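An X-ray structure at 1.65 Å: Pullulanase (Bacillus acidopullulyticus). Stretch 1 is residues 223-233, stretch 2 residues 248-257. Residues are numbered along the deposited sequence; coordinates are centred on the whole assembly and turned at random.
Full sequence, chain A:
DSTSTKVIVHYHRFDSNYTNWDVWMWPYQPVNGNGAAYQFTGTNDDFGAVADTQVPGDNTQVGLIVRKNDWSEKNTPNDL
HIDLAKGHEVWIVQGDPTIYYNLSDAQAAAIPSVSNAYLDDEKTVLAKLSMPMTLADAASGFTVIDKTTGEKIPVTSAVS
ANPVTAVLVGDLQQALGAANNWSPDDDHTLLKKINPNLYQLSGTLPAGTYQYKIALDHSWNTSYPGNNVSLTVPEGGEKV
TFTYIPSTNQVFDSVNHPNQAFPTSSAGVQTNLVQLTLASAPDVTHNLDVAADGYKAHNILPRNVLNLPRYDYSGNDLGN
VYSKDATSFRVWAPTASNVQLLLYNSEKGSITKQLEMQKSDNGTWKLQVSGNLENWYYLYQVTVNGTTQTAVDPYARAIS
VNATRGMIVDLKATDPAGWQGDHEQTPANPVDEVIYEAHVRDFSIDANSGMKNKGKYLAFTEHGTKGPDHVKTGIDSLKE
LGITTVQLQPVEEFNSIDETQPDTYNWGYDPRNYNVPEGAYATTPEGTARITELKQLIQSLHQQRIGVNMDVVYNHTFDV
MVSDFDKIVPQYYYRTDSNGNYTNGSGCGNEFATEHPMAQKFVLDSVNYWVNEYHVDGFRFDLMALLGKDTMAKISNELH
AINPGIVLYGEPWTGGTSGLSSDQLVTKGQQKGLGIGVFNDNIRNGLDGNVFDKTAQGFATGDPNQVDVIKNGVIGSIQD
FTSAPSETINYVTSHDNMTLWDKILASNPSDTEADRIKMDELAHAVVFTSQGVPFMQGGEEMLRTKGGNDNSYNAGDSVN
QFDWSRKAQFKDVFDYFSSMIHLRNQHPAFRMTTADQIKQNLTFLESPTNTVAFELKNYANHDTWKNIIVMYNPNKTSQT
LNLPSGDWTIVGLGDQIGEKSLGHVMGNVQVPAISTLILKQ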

# COMPACT_ATOMS: atom_id res chain seq x y z
N SER A 223 -20.89 -33.08 2.98
CA SER A 223 -22.26 -32.66 2.78
C SER A 223 -23.20 -33.49 3.65
O SER A 223 -22.89 -34.64 4.00
N TYR A 224 -24.34 -32.89 3.99
CA TYR A 224 -25.37 -33.50 4.84
C TYR A 224 -26.74 -33.42 4.19
O TYR A 224 -26.99 -32.52 3.37
N PRO A 225 -27.64 -34.37 4.53
CA PRO A 225 -27.41 -35.55 5.39
C PRO A 225 -26.64 -36.67 4.68
O PRO A 225 -25.84 -36.38 3.78
N GLY A 226 -26.85 -37.92 5.09
CA GLY A 226 -26.17 -39.04 4.45
C GLY A 226 -26.51 -39.20 2.98
O GLY A 226 -25.66 -39.53 2.16
N ASN A 227 -27.77 -38.92 2.63
CA ASN A 227 -28.26 -39.11 1.28
C ASN A 227 -28.90 -37.83 0.73
O ASN A 227 -29.16 -36.89 1.49
N ASN A 228 -29.15 -37.80 -0.58
CA ASN A 228 -29.94 -36.72 -1.18
C ASN A 228 -31.34 -36.69 -0.57
O ASN A 228 -31.94 -37.75 -0.32
N VAL A 229 -31.87 -35.49 -0.34
CA VAL A 229 -33.22 -35.34 0.22
C VAL A 229 -34.22 -35.03 -0.89
O VAL A 229 -34.00 -34.12 -1.70
N SER A 230 -35.32 -35.78 -0.92
CA SER A 230 -36.42 -35.54 -1.87
C SER A 230 -37.38 -34.48 -1.37
O SER A 230 -37.79 -34.50 -0.20
N LEU A 231 -37.74 -33.57 -2.27
CA LEU A 231 -38.65 -32.46 -1.98
C LEU A 231 -39.65 -32.28 -3.12
O LEU A 231 -39.26 -31.96 -4.25
N THR A 232 -40.93 -32.48 -2.83
CA THR A 232 -41.99 -32.20 -3.80
C THR A 232 -42.71 -30.90 -3.44
O THR A 232 -43.18 -30.73 -2.32
N VAL A 233 -42.74 -29.99 -4.41
CA VAL A 233 -43.41 -28.70 -4.26
C VAL A 233 -44.78 -28.78 -4.95
O VAL A 233 -44.85 -29.04 -6.15
N THR A 248 -25.68 -30.64 15.38
CA THR A 248 -26.07 -32.01 15.05
C THR A 248 -25.85 -32.37 13.57
O THR A 248 -26.05 -33.53 13.17
N ASN A 249 -25.48 -31.37 12.76
CA ASN A 249 -25.41 -31.52 11.30
C ASN A 249 -26.75 -31.85 10.66
O ASN A 249 -26.80 -32.33 9.52
N GLN A 250 -27.83 -31.58 11.38
CA GLN A 250 -29.17 -31.89 10.90
C GLN A 250 -29.61 -30.93 9.80
O GLN A 250 -29.28 -29.74 9.82
N VAL A 251 -30.36 -31.47 8.84
CA VAL A 251 -30.85 -30.74 7.68
C VAL A 251 -32.36 -30.92 7.60
O VAL A 251 -32.86 -32.06 7.60
N PHE A 252 -33.08 -29.81 7.53
CA PHE A 252 -34.54 -29.82 7.46
C PHE A 252 -35.00 -28.93 6.32
O PHE A 252 -34.29 -28.02 5.90
N ASP A 253 -36.20 -29.20 5.82
CA ASP A 253 -36.93 -28.23 5.01
C ASP A 253 -38.35 -28.10 5.55
O ASP A 253 -38.83 -28.98 6.26
N SER A 254 -39.01 -26.99 5.23
CA SER A 254 -40.32 -26.66 5.80
C SER A 254 -41.48 -27.46 5.19
O SER A 254 -42.60 -27.41 5.71
N VAL A 255 -41.23 -28.18 4.10
CA VAL A 255 -42.25 -29.02 3.49
C VAL A 255 -42.24 -30.42 4.12
O VAL A 255 -43.29 -30.92 4.53
N ASN A 256 -41.06 -31.04 4.19
CA ASN A 256 -40.91 -32.35 4.82
C ASN A 256 -41.04 -32.30 6.34
O ASN A 256 -41.43 -33.29 6.97
N HIS A 257 -40.71 -31.15 6.93
CA HIS A 257 -40.84 -30.96 8.38
C HIS A 257 -41.41 -29.57 8.68
O HIS A 257 -40.66 -28.63 8.95

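This is a small, mixed contact: a ring-face and valine patch at one end, and an asparagine-centred polar group with leucine-valine packing at the other, closed by a single direct hydrogen bond and one bridging water. About 456 Å² is buried, both sides summed.

At the first end, Tyr-224 points toward stretch 2 with chi1 m. Asn-249, also m, points toward stretch 1 and lies over one face of the Tyr-224 ring. Asn-249 CB sits 3.6 Å from the centroid of the Tyr-224 ring and only 5° off the ring normal, so this is a CH-pi contact. The amide carbon stays close as well, with Asn-249 CG 3.5 Å from Tyr-224 CZ.

Val-251 is t and points toward stretch 1. Val-251 CG2 packs 3.8 Å from Tyr-224 CB, and Val-251 CB lies 3.9 Å from Pro-225 CD. Pro-225 follows a cis peptide bond and points sideways. Gln-250 and Phe-252, which flank Val-251, point away, as expected for alternation along an extended chain.

At the other end, Asp-253 is p and points toward stretch 1. Asp-253 OD1 accepts from Asn-256 ND2 at 2.6 Å, and Asp-253 OD2 accepts from Asn-256 N at 2.7 Å. Asn-256, chi1 m, points toward stretch 1. Asn-256 ND2 donates to Ser-230 O at 3.0 Å, with an angle of 152°. The same amide nitrogen thus serves both stretches. Asn-256 OD1 accepts from water 1 at 2.8 Å. Water 1 accepts in turn from Thr-232 N at 3.1 Å, bridging the stretches.

Leu-231 points sideways, but its t, p conformation brings its end nearer. Leu-231 CD1 reaches Val-255 CB at 3.7 Å and Asp-253 OD2 at 3.4 Å. Val-255 is t and points toward stretch 1, and Val-255 CG1 lies 3.7 Å from Thr-232 O. Val-229, also t, points toward stretch 2, with Val-229 CG1 4.0 Å from Asn-256 ND2.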

# COMPACT_ATOMS: atom_id res chain seq x y z
CB SER A 223 -22.66 -32.76 1.30
OG SER A 223 -22.64 -34.09 0.84
CB TYR A 224 -25.40 -32.80 6.20
CG TYR A 224 -24.11 -32.91 6.96
CD1 TYR A 224 -23.68 -34.14 7.45
CD2 TYR A 224 -23.29 -31.80 7.16
CE1 TYR A 224 -22.48 -34.27 8.13
CE2 TYR A 224 -22.09 -31.91 7.86
CZ TYR A 224 -21.69 -33.15 8.33
OH TYR A 224 -20.50 -33.29 9.02
CB PRO A 225 -28.83 -35.99 5.78
CG PRO A 225 -29.71 -35.49 4.70
CD PRO A 225 -29.06 -34.22 4.15
CB ASN A 227 -29.29 -40.25 1.25
CG ASN A 227 -28.71 -41.58 1.72
OD1 ASN A 227 -27.60 -41.98 1.34
ND2 ASN A 227 -29.47 -42.29 2.55
CB ASN A 228 -30.04 -36.89 -2.71
CG ASN A 228 -28.68 -36.90 -3.40
OD1 ASN A 228 -28.49 -37.59 -4.41
ND2 ASN A 228 -27.72 -36.15 -2.86
CB VAL A 229 -33.28 -34.23 1.31
CG1 VAL A 229 -34.70 -34.11 1.88
CG2 VAL A 229 -32.30 -34.51 2.43
CB SER A 230 -37.20 -36.83 -2.14
OG SER A 230 -36.36 -37.82 -2.72
CB LEU A 231 -37.86 -31.15 -1.76
CG LEU A 231 -38.60 -29.81 -1.66
CD1 LEU A 231 -39.27 -29.66 -0.31
CD2 LEU A 231 -37.64 -28.66 -1.88
CB THR A 232 -42.99 -33.37 -3.95
OG1 THR A 232 -43.56 -33.67 -2.67
CG2 THR A 232 -42.30 -34.61 -4.46
CB VAL A 233 -42.55 -27.54 -4.85
CG1 VAL A 233 -43.30 -26.21 -4.80
CG2 VAL A 233 -41.24 -27.43 -4.10
CB THR A 248 -27.55 -32.23 15.37
OG1 THR A 248 -28.33 -31.31 14.60
CG2 THR A 248 -27.84 -32.01 16.86
CB ASN A 249 -24.36 -32.55 10.88
CG ASN A 249 -22.99 -32.23 11.42
OD1 ASN A 249 -22.35 -33.08 12.04
ND2 ASN A 249 -22.54 -31.00 11.21
CB GLN A 250 -30.18 -31.87 12.04
CG GLN A 250 -30.28 -33.18 12.81
CD GLN A 250 -31.17 -33.03 14.03
OE1 GLN A 250 -30.87 -32.27 14.95
NE2 GLN A 250 -32.29 -33.76 14.04
CB VAL A 251 -30.18 -31.25 6.38
CG1 VAL A 251 -30.84 -30.63 5.14
CG2 VAL A 251 -28.68 -30.97 6.41
CB PHE A 252 -35.16 -29.27 8.75
CG PHE A 252 -34.76 -30.02 9.99
CD1 PHE A 252 -35.36 -31.24 10.30
CD2 PHE A 252 -33.80 -29.50 10.85
CE1 PHE A 252 -35.00 -31.93 11.46
CE2 PHE A 252 -33.44 -30.18 12.01
CZ PHE A 252 -34.04 -31.40 12.31
CB ASP A 253 -36.92 -28.58 3.51
CG ASP A 253 -37.66 -29.87 3.20
OD1 ASP A 253 -37.01 -30.93 3.10
OD2 ASP A 253 -38.90 -29.83 3.03
CB SER A 254 -40.59 -25.16 5.70
OG SER A 254 -40.61 -24.73 4.35
CB VAL A 255 -42.10 -29.11 1.95
CG1 VAL A 255 -43.16 -30.03 1.34
CG2 VAL A 255 -42.19 -27.73 1.33
CB ASN A 256 -39.57 -33.00 4.44
CG ASN A 256 -39.51 -33.40 2.97
OD1 ASN A 256 -40.37 -34.11 2.47
ND2 ASN A 256 -38.46 -32.95 2.28
CB HIS A 257 -39.49 -31.17 9.08
CG HIS A 257 -38.97 -32.57 8.98
ND1 HIS A 257 -38.04 -32.96 8.03
CD2 HIS A 257 -39.27 -33.69 9.68
CE1 HIS A 257 -37.78 -34.24 8.17
NE2 HIS A 257 -38.52 -34.71 9.16
O HOH W 1 -41.40 -33.87 -0.14